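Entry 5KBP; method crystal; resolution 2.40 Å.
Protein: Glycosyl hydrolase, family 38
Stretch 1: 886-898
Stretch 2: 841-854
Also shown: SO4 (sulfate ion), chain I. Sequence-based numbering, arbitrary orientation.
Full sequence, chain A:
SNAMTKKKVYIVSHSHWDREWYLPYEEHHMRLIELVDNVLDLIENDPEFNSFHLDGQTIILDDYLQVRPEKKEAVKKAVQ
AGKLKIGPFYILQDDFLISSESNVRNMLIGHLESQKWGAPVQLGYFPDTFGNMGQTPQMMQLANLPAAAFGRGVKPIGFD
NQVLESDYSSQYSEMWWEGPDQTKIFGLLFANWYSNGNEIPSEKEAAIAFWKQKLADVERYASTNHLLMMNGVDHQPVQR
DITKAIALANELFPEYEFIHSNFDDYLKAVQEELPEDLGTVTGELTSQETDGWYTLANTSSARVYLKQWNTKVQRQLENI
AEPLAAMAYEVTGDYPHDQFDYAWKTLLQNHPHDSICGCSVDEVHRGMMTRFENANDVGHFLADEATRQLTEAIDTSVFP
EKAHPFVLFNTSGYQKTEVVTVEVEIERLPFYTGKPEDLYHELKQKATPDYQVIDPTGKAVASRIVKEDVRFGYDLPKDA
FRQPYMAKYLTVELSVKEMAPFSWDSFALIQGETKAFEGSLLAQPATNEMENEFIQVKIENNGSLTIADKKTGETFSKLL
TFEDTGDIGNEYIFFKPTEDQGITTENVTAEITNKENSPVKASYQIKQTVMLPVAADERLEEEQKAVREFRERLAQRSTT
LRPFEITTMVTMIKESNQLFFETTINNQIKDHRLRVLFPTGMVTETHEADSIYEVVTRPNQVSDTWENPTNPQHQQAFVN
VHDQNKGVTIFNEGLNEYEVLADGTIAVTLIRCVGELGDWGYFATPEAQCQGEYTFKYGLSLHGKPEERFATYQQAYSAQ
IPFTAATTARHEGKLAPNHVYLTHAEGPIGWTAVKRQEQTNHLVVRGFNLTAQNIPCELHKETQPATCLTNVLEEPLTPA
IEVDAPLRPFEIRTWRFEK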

# COMPACT_ATOMS: atom_id res chain seq x y z
N PRO A 886 29.81 16.27 32.98
CA PRO A 886 30.10 14.91 32.51
C PRO A 886 28.82 14.14 32.22
O PRO A 886 27.78 14.35 32.84
CB PRO A 886 30.87 14.29 33.68
CG PRO A 886 30.48 15.10 34.88
CD PRO A 886 30.29 16.50 34.36
N LEU A 887 28.91 13.24 31.24
CA LEU A 887 27.77 12.42 30.87
C LEU A 887 27.54 11.36 31.93
O LEU A 887 28.42 10.53 32.21
CB LEU A 887 28.02 11.77 29.50
CG LEU A 887 26.81 11.10 28.83
CD1 LEU A 887 25.67 12.09 28.68
CD2 LEU A 887 27.22 10.53 27.48
N ARG A 888 26.36 11.38 32.54
CA ARG A 888 26.05 10.45 33.61
C ARG A 888 25.83 9.04 33.05
O ARG A 888 25.56 8.88 31.86
CB ARG A 888 24.82 10.93 34.38
CG ARG A 888 25.04 12.24 35.12
CD ARG A 888 23.87 12.59 36.01
NE ARG A 888 22.65 12.88 35.25
CZ ARG A 888 22.35 14.07 34.76
NH1 ARG A 888 21.22 14.24 34.08
NH2 ARG A 888 23.17 15.10 34.94
N PRO A 889 25.98 8.02 33.89
CA PRO A 889 25.80 6.64 33.41
C PRO A 889 24.42 6.42 32.81
O PRO A 889 23.39 6.71 33.42
CB PRO A 889 26.00 5.79 34.68
CG PRO A 889 25.94 6.76 35.83
CD PRO A 889 26.45 8.05 35.28
N PHE A 890 24.41 5.89 31.58
CA PHE A 890 23.18 5.57 30.85
C PHE A 890 22.31 6.80 30.63
O PHE A 890 21.09 6.69 30.47
CB PHE A 890 22.38 4.47 31.56
CG PHE A 890 23.18 3.23 31.84
CD1 PHE A 890 23.51 2.36 30.81
CD2 PHE A 890 23.59 2.92 33.12
CE1 PHE A 890 24.24 1.21 31.06
CE2 PHE A 890 24.31 1.77 33.38
CZ PHE A 890 24.64 0.92 32.35
N GLU A 891 22.92 7.98 30.61
CA GLU A 891 22.17 9.21 30.37
C GLU A 891 21.90 9.39 28.88
O GLU A 891 22.78 9.14 28.05
CB GLU A 891 22.92 10.42 30.91
CG GLU A 891 22.11 11.71 30.87
CD GLU A 891 22.96 12.95 31.02
OE1 GLU A 891 22.78 13.89 30.22
OE2 GLU A 891 23.81 12.98 31.93
N ILE A 892 20.69 9.82 28.55
CA ILE A 892 20.33 10.20 27.20
C ILE A 892 20.39 11.72 27.14
O ILE A 892 19.48 12.41 27.62
CB ILE A 892 18.94 9.68 26.81
CG1 ILE A 892 18.83 8.18 27.08
CG2 ILE A 892 18.66 9.97 25.34
CD1 ILE A 892 17.42 7.65 26.97
N ARG A 893 21.47 12.25 26.58
CA ARG A 893 21.70 13.69 26.54
C ARG A 893 21.33 14.25 25.17
O ARG A 893 21.66 13.66 24.14
CB ARG A 893 23.15 14.02 26.88
CG ARG A 893 23.45 15.50 26.96
CD ARG A 893 24.77 15.77 27.64
NE ARG A 893 24.75 15.41 29.06
CZ ARG A 893 25.77 15.57 29.89
NH1 ARG A 893 26.91 16.10 29.45
NH2 ARG A 893 25.66 15.21 31.16
N THR A 894 20.66 15.40 25.18
CA THR A 894 20.25 16.08 23.96
C THR A 894 20.75 17.52 24.01
O THR A 894 20.52 18.23 24.99
CB THR A 894 18.73 16.06 23.79
OG1 THR A 894 18.26 14.71 23.85
CG2 THR A 894 18.33 16.68 22.46
N TRP A 895 21.44 17.94 22.95
CA TRP A 895 21.98 19.29 22.84
C TRP A 895 21.08 20.17 21.98
O TRP A 895 20.25 19.70 21.21
CB TRP A 895 23.39 19.26 22.25
CG TRP A 895 24.44 18.64 23.13
CD1 TRP A 895 25.32 19.31 23.93
CD2 TRP A 895 24.72 17.25 23.29
NE1 TRP A 895 26.13 18.41 24.58
CE2 TRP A 895 25.78 17.14 24.20
CE3 TRP A 895 24.17 16.08 22.74
CZ2 TRP A 895 26.31 15.91 24.59
CZ3 TRP A 895 24.70 14.86 23.13
CH2 TRP A 895 25.76 14.79 24.04
N ARG A 896 21.28 21.48 22.13
CA ARG A 896 20.61 22.48 21.30
C ARG A 896 21.60 23.56 20.94
O ARG A 896 22.22 24.16 21.83
CB ARG A 896 19.40 23.09 22.02
CG ARG A 896 18.86 24.33 21.32
CD ARG A 896 18.00 25.19 22.24
NE ARG A 896 16.66 24.64 22.43
CZ ARG A 896 15.68 25.28 23.05
NH1 ARG A 896 15.89 26.50 23.54
NH2 ARG A 896 14.49 24.71 23.19
N PHE A 897 21.77 23.81 19.64
CA PHE A 897 22.64 24.86 19.13
C PHE A 897 21.76 25.94 18.51
O PHE A 897 21.09 25.69 17.50
CB PHE A 897 23.63 24.31 18.12
CG PHE A 897 24.65 23.37 18.71
CD1 PHE A 897 24.38 22.02 18.82
CD2 PHE A 897 25.88 23.84 19.14
CE1 PHE A 897 25.32 21.15 19.35
CE2 PHE A 897 26.82 22.98 19.68
CZ PHE A 897 26.54 21.63 19.79
N GLU A 898 21.77 27.13 19.10
CA GLU A 898 20.96 28.23 18.58
C GLU A 898 21.62 28.88 17.37
O GLU A 898 20.95 29.19 16.38
CB GLU A 898 20.71 29.28 19.67
CG GLU A 898 19.95 28.74 20.87
CD GLU A 898 18.89 29.70 21.37
OE1 GLU A 898 18.94 30.89 20.99
OE2 GLU A 898 18.01 29.27 22.13
S SO4 I . 30.87 -0.81 32.60
O1 SO4 I . 30.96 -2.23 32.28
O2 SO4 I . 31.70 -0.04 31.67
O3 SO4 I . 31.35 -0.59 33.96
O4 SO4 I . 29.49 -0.36 32.50
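Stretch 2 (841-854) NHLVVRGFNLTAQN

Residues 843-849 of stretch 2 form a strand that runs antiparallel to strand 892-897 of stretch 1. The angle between their directions is 161°, and the axes approach to 4.5 Å. Register pairs Phe897 with Leu843, Trp895 with Val845 and Arg893 with Gly847 as hydrogen-bonded pairs. Ile892-Phe848, Thr894-Arg846 and Arg896-Val844 alternate with them as non-hydrogen-bonded pairs; Thr894 CA and Arg846 CA are 4.2 Å apart.

Phe897 N bonds Leu843 O at 2.9 Å, and Leu843 N returns to Phe897 O at 3.0 Å. Trp895 N to Val845 O is short, 2.6 Å, while Val845 N to Trp895 O is weak at 3.4 Å. Arg893 N to Gly847 O and Gly847 N to Arg893 O are both 2.9 Å. Asn849 N to Glu891 O, 3.1 Å, extends the ladder.

Beyond it, stretch 2 is loop and follows the type II turn Arg888-Glu891. Asn849 ND2 bonds Arg888 O at 3.3 Å, tying the strand end to the turn. Phe890 packs its CE2 on Ala852 CB, 3.6 Å.

Trp895, Phe897, Leu843 and Val845 share one face. Gly847 has no side chain, and Trp895 CZ3 comes within 3.6 Å of Gly847 N. On the other face, Arg846 NH2 makes a weak bond to Thr894 OG1, 3.3 Å. Glu898 CG lies over the His842 ring, 4.0 Å from its centroid.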

# COMPACT_ATOMS: atom_id res chain seq x y z
N ASN A 841 14.22 26.06 14.53
CA ASN A 841 15.30 25.62 13.64
C ASN A 841 16.63 25.44 14.37
O ASN A 841 17.69 25.41 13.74
CB ASN A 841 15.49 26.58 12.46
CG ASN A 841 14.37 26.47 11.44
OD1 ASN A 841 13.59 27.40 11.25
ND2 ASN A 841 14.30 25.33 10.76
N HIS A 842 16.59 25.31 15.70
CA HIS A 842 17.81 25.03 16.46
C HIS A 842 18.34 23.65 16.08
O HIS A 842 17.58 22.71 15.89
CB HIS A 842 17.53 25.08 17.96
CG HIS A 842 17.08 26.42 18.45
ND1 HIS A 842 17.43 27.60 17.84
CD2 HIS A 842 16.30 26.76 19.50
CE1 HIS A 842 16.89 28.61 18.49
NE2 HIS A 842 16.20 28.13 19.51
N LEU A 843 19.67 23.54 15.99
CA LEU A 843 20.28 22.25 15.72
C LEU A 843 20.15 21.35 16.94
O LEU A 843 20.58 21.72 18.04
CB LEU A 843 21.75 22.42 15.34
CG LEU A 843 22.47 21.11 14.99
CD1 LEU A 843 21.81 20.45 13.78
CD2 LEU A 843 23.94 21.35 14.74
N VAL A 844 19.55 20.18 16.75
CA VAL A 844 19.32 19.22 17.83
C VAL A 844 20.23 18.02 17.61
O VAL A 844 20.23 17.42 16.53
CB VAL A 844 17.84 18.79 17.89
CG1 VAL A 844 17.65 17.71 18.94
CG2 VAL A 844 16.95 19.99 18.19
N VAL A 845 21.01 17.68 18.64
CA VAL A 845 21.89 16.52 18.61
C VAL A 845 21.63 15.70 19.87
O VAL A 845 21.50 16.25 20.96
CB VAL A 845 23.38 16.94 18.54
CG1 VAL A 845 24.28 15.72 18.48
CG2 VAL A 845 23.62 17.85 17.35
N ARG A 846 21.54 14.38 19.70
CA ARG A 846 21.27 13.49 20.82
C ARG A 846 22.23 12.31 20.80
O ARG A 846 22.48 11.70 19.75
CB ARG A 846 19.82 12.98 20.79
CG ARG A 846 19.51 11.94 21.86
CD ARG A 846 18.02 11.85 22.16
NE ARG A 846 17.21 11.81 20.95
CZ ARG A 846 16.48 12.83 20.51
NH1 ARG A 846 15.77 12.71 19.39
NH2 ARG A 846 16.45 13.97 21.18
N GLY A 847 22.78 12.00 21.98
CA GLY A 847 23.58 10.81 22.18
C GLY A 847 23.27 10.21 23.54
O GLY A 847 22.48 10.74 24.31
N PHE A 848 23.92 9.08 23.82
CA PHE A 848 23.72 8.44 25.11
C PHE A 848 24.99 7.71 25.54
O PHE A 848 25.78 7.27 24.71
CB PHE A 848 22.53 7.46 25.07
CG PHE A 848 22.77 6.23 24.24
CD1 PHE A 848 22.73 6.30 22.85
CD2 PHE A 848 23.01 5.01 24.84
CE1 PHE A 848 22.94 5.17 22.08
CE2 PHE A 848 23.21 3.87 24.07
CZ PHE A 848 23.18 3.96 22.70
N ASN A 849 25.16 7.60 26.85
CA ASN A 849 26.30 6.90 27.42
C ASN A 849 26.11 5.40 27.28
O ASN A 849 25.03 4.87 27.57
CB ASN A 849 26.48 7.28 28.89
CG ASN A 849 27.82 6.85 29.46
OD1 ASN A 849 28.51 6.00 28.89
ND2 ASN A 849 28.20 7.45 30.58
N LEU A 850 27.16 4.71 26.83
CA LEU A 850 27.13 3.26 26.69
C LEU A 850 27.55 2.53 27.96
O LEU A 850 27.29 1.33 28.07
CB LEU A 850 28.04 2.83 25.53
CG LEU A 850 27.66 3.30 24.12
CD1 LEU A 850 28.82 3.07 23.16
CD2 LEU A 850 26.42 2.57 23.64
N THR A 851 28.18 3.22 28.91
CA THR A 851 28.75 2.59 30.09
C THR A 851 28.00 3.03 31.34
O THR A 851 27.08 3.86 31.30
CB THR A 851 30.24 2.94 30.21
OG1 THR A 851 30.38 4.28 30.69
CG2 THR A 851 30.91 2.82 28.87
N ALA A 852 28.40 2.45 32.48
CA ALA A 852 27.85 2.79 33.78
C ALA A 852 28.70 3.79 34.54
O ALA A 852 28.49 3.99 35.74
CB ALA A 852 27.67 1.52 34.62
N GLN A 853 29.66 4.43 33.87
CA GLN A 853 30.54 5.41 34.50
C GLN A 853 30.25 6.80 33.95
O GLN A 853 29.79 6.96 32.82
CB GLN A 853 32.01 5.07 34.28
CG GLN A 853 32.55 3.96 35.17
CD GLN A 853 32.10 2.58 34.72
OE1 GLN A 853 31.53 1.82 35.50
NE2 GLN A 853 32.35 2.26 33.46
N ASN A 854 30.54 7.81 34.77
CA ASN A 854 30.50 9.19 34.31
C ASN A 854 31.69 9.45 33.40
O ASN A 854 32.85 9.31 33.82
CB ASN A 854 30.52 10.15 35.50
CG ASN A 854 29.30 10.01 36.39
OD1 ASN A 854 28.28 10.68 36.17
ND2 ASN A 854 29.39 9.15 37.39